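Local coordinates for hypothetical 19.5 KDA protein IN emre-rus intergenic region (Escherichia coli, PDB 1FUX) that is of unknown function but belongs to the phosphatidylethanolamine-binding protein family, as a periplasmic bacterial homologue of a Raf kinase inhibitor protein, at residues E28-G40 with T74-D86. Numbering follows the deposited sequence. Where two conformers were deposited one is given.
Sequences EGGNTSPSLTWSG and TVTYLPVDAGRRD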
loop_
_atom_site.group_PDB
_atom_site.type_symbol
_atom_site.label_atom_id
_atom_site.label_comp_id
_atom_site.label_asym_id
_atom_site.label_seq_id
_atom_site.Cartn_x
_atom_site.Cartn_y
_atom_site.Cartn_z
ATOM N N GLU A 28 6.350 18.305 11.339
ATOM C CA GLU A 28 7.126 19.443 10.864
ATOM C C GLU A 28 8.619 19.154 10.778
ATOM O O GLU A 28 9.460 19.920 11.248
ATOM C CB GLU A 28 6.894 20.618 11.834
ATOM C CG GLU A 28 5.504 21.208 11.616
ATOM C CD GLU A 28 5.092 22.253 12.628
ATOM O OE1 GLU A 28 5.941 22.789 13.369
ATOM O OE2 GLU A 28 3.857 22.511 12.662
ATOM N N GLY A 29 8.946 18.025 10.198
ATOM C CA GLY A 29 10.296 17.571 10.023
ATOM C C GLY A 29 10.967 18.041 8.751
ATOM O O GLY A 29 10.407 18.682 7.849
ATOM N N GLY A 30 12.203 17.622 8.587
ATOM C CA GLY A 30 13.053 17.955 7.460
ATOM C C GLY A 30 12.749 17.132 6.212
ATOM O O GLY A 30 13.225 17.448 5.121
ATOM N N ASN A 31 12.003 16.045 6.372
ATOM C CA ASN A 31 11.660 15.129 5.280
ATOM C C ASN A 31 12.812 14.773 4.367
ATOM O O ASN A 31 12.737 14.864 3.132
ATOM C CB ASN A 31 10.432 15.746 4.560
ATOM C CG ASN A 31 9.619 14.739 3.761
ATOM O OD1 ASN A 31 9.535 13.558 4.108
ATOM N ND2 ASN A 31 9.039 15.118 2.629
ATOM N N THR A 32 13.977 14.414 4.948
ATOM C CA THR A 32 15.162 14.087 4.165
ATOM C C THR A 32 15.563 12.609 4.365
ATOM O O THR A 32 15.555 12.236 5.521
ATOM C CB THR A 32 16.360 14.922 4.687
ATOM O OG1 THR A 32 16.050 16.316 4.405
ATOM C CG2 THR A 32 17.659 14.642 3.961
ATOM N N SER A 33 15.944 11.932 3.295
ATOM C CA SER A 33 16.327 10.525 3.448
ATOM C C SER A 33 17.730 10.476 4.041
ATOM O O SER A 33 18.555 11.307 3.708
ATOM C CB SER A 33 16.357 9.856 2.095
ATOM O OG SER A 33 17.192 10.485 1.128
ATOM N N PRO A 34 17.958 9.544 4.953
ATOM C CA PRO A 34 19.325 9.356 5.471
ATOM C C PRO A 34 20.250 8.684 4.486
ATOM O O PRO A 34 19.853 7.937 3.571
ATOM C CB PRO A 34 19.018 8.463 6.686
ATOM C CG PRO A 34 17.952 7.550 6.136
ATOM C CD PRO A 34 16.986 8.532 5.467
ATOM N N SER A 35 21.583 8.899 4.652
ATOM C CA SER A 35 22.533 8.215 3.797
ATOM C C SER A 35 22.530 6.725 4.187
ATOM O O SER A 35 22.143 6.359 5.280
ATOM C CB SER A 35 23.989 8.713 3.929
ATOM O OG SER A 35 24.440 8.444 5.257
ATOM N N LEU A 36 22.981 5.896 3.282
ATOM C CA LEU A 36 23.108 4.444 3.423
ATOM C C LEU A 36 24.321 3.979 2.608
ATOM O O LEU A 36 24.529 4.364 1.458
ATOM C CB LEU A 36 21.880 3.681 2.845
ATOM C CG LEU A 36 20.553 4.016 3.558
ATOM C CD1 LEU A 36 19.320 3.563 2.757
ATOM C CD2 LEU A 36 20.483 3.418 4.958
ATOM N N THR A 37 25.142 3.126 3.233
ATOM C CA THR A 37 26.287 2.584 2.498
ATOM C C THR A 37 26.249 1.029 2.693
ATOM O O THR A 37 26.283 0.638 3.849
ATOM C CB THR A 37 27.627 3.061 3.100
ATOM O OG1 THR A 37 27.598 4.498 3.191
ATOM C CG2 THR A 37 28.812 2.613 2.233
ATOM N N TRP A 38 26.241 0.342 1.616
ATOM C CA TRP A 38 26.210 -1.127 1.753
ATOM C C TRP A 38 27.497 -1.796 1.302
ATOM O O TRP A 38 28.237 -1.304 0.433
ATOM C CB TRP A 38 24.997 -1.635 0.991
ATOM C CG TRP A 38 24.783 -1.202 -0.408
ATOM C CD1 TRP A 38 25.160 -1.849 -1.537
ATOM C CD2 TRP A 38 24.071 -0.028 -0.870
ATOM N NE1 TRP A 38 24.737 -1.208 -2.665
ATOM C CE2 TRP A 38 24.052 -0.064 -2.260
ATOM C CE3 TRP A 38 23.431 1.041 -0.203
ATOM C CZ2 TRP A 38 23.454 0.912 -3.081
ATOM C CZ3 TRP A 38 22.832 2.013 -1.017
ATOM C CH2 TRP A 38 22.840 1.961 -2.431
ATOM N N SER A 39 27.664 -3.012 1.811
ATOM C CA SER A 39 28.863 -3.789 1.493
ATOM C C SER A 39 28.531 -5.270 1.536
ATOM O O SER A 39 27.410 -5.699 1.864
ATOM C CB SER A 39 29.957 -3.480 2.518
ATOM O OG SER A 39 29.599 -4.143 3.751
ATOM N N GLY A 40 29.536 -6.096 1.228
ATOM C CA GLY A 40 29.213 -7.541 1.201
ATOM C C GLY A 40 28.371 -7.779 -0.034
ATOM O O GLY A 40 27.634 -8.777 -0.067
ATOM N N THR A 74 27.181 -0.795 -9.858
ATOM C CA THR A 74 28.416 -0.141 -9.448
ATOM C C THR A 74 28.285 0.858 -8.304
ATOM O O THR A 74 29.339 1.368 -7.861
ATOM C CB THR A 74 29.045 0.678 -10.590
ATOM O OG1 THR A 74 28.063 1.281 -11.420
ATOM C CG2 THR A 74 29.916 -0.237 -11.459
ATOM N N VAL A 75 27.071 1.189 -7.848
ATOM C CA VAL A 75 27.009 2.130 -6.724
ATOM C C VAL A 75 26.766 1.426 -5.408
ATOM O O VAL A 75 25.937 0.505 -5.273
ATOM C CB VAL A 75 26.206 3.380 -7.043
ATOM C CG1 VAL A 75 25.856 3.655 -8.521
ATOM C CG2 VAL A 75 25.025 3.649 -6.143
ATOM N N THR A 76 27.416 1.833 -4.323
ATOM C CA THR A 76 27.283 1.227 -3.004
ATOM C C THR A 76 26.897 2.275 -1.961
ATOM O O THR A 76 27.014 2.099 -0.763
ATOM C CB THR A 76 28.484 0.402 -2.487
ATOM O OG1 THR A 76 29.685 1.192 -2.588
ATOM C CG2 THR A 76 28.666 -0.885 -3.264
ATOM N N TYR A 77 26.242 3.357 -2.467
ATOM C CA TYR A 77 25.948 4.425 -1.533
ATOM C C TYR A 77 24.806 5.330 -2.002
ATOM O O TYR A 77 24.867 5.617 -3.158
ATOM C CB TYR A 77 27.172 5.375 -1.656
ATOM C CG TYR A 77 27.105 6.629 -0.822
ATOM C CD1 TYR A 77 26.946 6.512 0.552
ATOM C CD2 TYR A 77 27.206 7.912 -1.375
ATOM C CE1 TYR A 77 26.879 7.587 1.399
ATOM C CE2 TYR A 77 27.160 9.021 -0.541
ATOM C CZ TYR A 77 26.995 8.850 0.816
ATOM O OH TYR A 77 26.971 9.921 1.677
ATOM N N LEU A 78 23.998 5.747 -1.089
ATOM C CA LEU A 78 22.991 6.767 -1.305
ATOM C C LEU A 78 23.357 7.900 -0.351
ATOM O O LEU A 78 23.337 7.780 0.869
ATOM C CB LEU A 78 21.566 6.288 -0.988
ATOM C CG LEU A 78 20.966 5.386 -2.071
ATOM C CD1 LEU A 78 19.458 5.197 -1.779
ATOM C CD2 LEU A 78 21.154 5.902 -3.463
ATOM N N PRO A 79 23.507 9.093 -0.912
ATOM C CA PRO A 79 23.790 10.246 -0.064
ATOM C C PRO A 79 22.558 10.751 0.651
ATOM O O PRO A 79 21.408 10.407 0.229
ATOM C CB PRO A 79 24.301 11.312 -1.052
ATOM C CG PRO A 79 23.728 10.928 -2.355
ATOM C CD PRO A 79 23.499 9.413 -2.327
ATOM N N VAL A 80 22.771 11.569 1.666
ATOM C CA VAL A 80 21.644 12.215 2.368
ATOM C C VAL A 80 20.792 13.002 1.349
ATOM O O VAL A 80 21.311 13.520 0.372
ATOM C CB VAL A 80 22.082 13.230 3.423
ATOM C CG1 VAL A 80 20.908 14.059 3.961
ATOM C CG2 VAL A 80 22.728 12.548 4.620
ATOM N N ASP A 81 19.470 12.849 1.551
ATOM C CA ASP A 81 18.510 13.502 0.659
ATOM C C ASP A 81 18.479 12.927 -0.732
ATOM O O ASP A 81 17.844 13.571 -1.598
ATOM C CB ASP A 81 18.744 15.040 0.635
ATOM C CG ASP A 81 17.477 15.814 0.387
ATOM O OD1 ASP A 81 16.333 15.352 0.637
ATOM O OD2 ASP A 81 17.599 16.981 -0.047
ATOM N N ALA A 82 18.983 11.738 -1.054
ATOM C CA ALA A 82 18.881 11.157 -2.367
ATOM C C ALA A 82 17.381 10.964 -2.760
ATOM O O ALA A 82 17.080 10.934 -3.945
ATOM C CB ALA A 82 19.530 9.772 -2.375
ATOM N N GLY A 83 16.504 10.864 -1.779
ATOM C CA GLY A 83 15.089 10.641 -2.069
ATOM C C GLY A 83 14.272 11.885 -2.283
ATOM O O GLY A 83 13.006 11.774 -2.237
ATOM N N ARG A 84 14.903 13.059 -2.507
ATOM C CA ARG A 84 14.043 14.216 -2.745
ATOM C C ARG A 84 13.266 13.979 -4.049
ATOM O O ARG A 84 13.773 13.408 -5.030
ATOM C CB ARG A 84 14.872 15.509 -2.737
ATOM C CG ARG A 84 16.068 15.685 -3.566
ATOM C CD ARG A 84 16.715 17.046 -3.255
ATOM N NE ARG A 84 15.863 18.189 -3.495
ATOM C CZ ARG A 84 15.358 19.056 -2.638
ATOM N NH1 ARG A 84 15.620 18.975 -1.311
ATOM N NH2 ARG A 84 14.604 20.086 -3.029
ATOM N N ARG A 85 11.973 14.369 -4.039
ATOM C CA ARG A 85 11.099 14.089 -5.165
ATOM C C ARG A 85 11.453 14.824 -6.451
ATOM O O ARG A 85 11.074 14.316 -7.506
ATOM C CB ARG A 85 9.627 14.419 -4.843
ATOM C CG ARG A 85 9.325 15.889 -4.607
ATOM C CD ARG A 85 7.836 16.010 -4.207
ATOM N NE ARG A 85 6.952 15.764 -5.355
ATOM C CZ ARG A 85 5.625 15.677 -5.244
ATOM N NH1 ARG A 85 5.095 15.795 -4.025
ATOM N NH2 ARG A 85 4.817 15.499 -6.287
ATOM N N ASP A 86 12.235 15.897 -6.392
ATOM C CA ASP A 86 12.657 16.538 -7.643
ATOM C C ASP A 86 13.730 15.762 -8.392
ATOM O O ASP A 86 14.171 16.184 -9.475
ATOM C CB ASP A 86 13.001 18.005 -7.370
ATOM C CG ASP A 86 14.263 18.203 -6.554
ATOM O OD1 ASP A 86 15.079 17.269 -6.400
ATOM O OD2 ASP A 86 14.355 19.321 -6.009
HETATM O O HOH W 1 14.034 16.737 1.051
HETATM O O HOH W 2 14.959 12.953 0.648
HETATM O O HOH W 3 19.388 8.867 1.080
#
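L36 and L78 exchange both backbone bonds of an antiparallel hydrogen-bonded pair, illustrating how a ladder of two bridges, this one and the non-hydrogen-bonded pair T37–Y77, is prolonged by further backbone bonds and then by side chains and water. W38 N reaches T76 O (3.1 Å) at one end; beyond the other, D81 N meets S33 O almost straight (2.8 Å, 179°). There the P79–A82 type II turn and the overlapping type I turn from D81 bring G83 N to S33 OG (3.0 Å), which lies between its own backbone N and carbonyl carbon (chi1 55°). The same hydroxyl donates to a water that in turn donates to P34 O and P79 O, while a second water joins S33 N to D81 OD1. D81 OD2 takes R84 NH1 on its syn lone pair in a salt bridge, and forms another with K89.

Apolar contact centres on W38, whose indole lies across the T76–Y77 backbone: T76 CA makes a CH-pi contact, 3.7 Å from the centroid of the five-membered ring, and L78 CG lies in the ring plane, 3.9 Å from W38 CH2. With an alanine in place of W38, the T76–Y77 peptide is likely to lose the aromatic face over it, and L78 CG the indole edge it packs on. Farther along, T32 CG2 presses tightly on V80 CG1 (3.3 Å).

Strand 36-39 runs between 4-6 and 77-78 in a small antiparallel sheet; L36 and L78 pack on V50 of strand 47-54, and W38 on F48 and V124, joining it to the larger antiparallel sheet in the beta fold of the phosphatidylethanolamine-binding protein family.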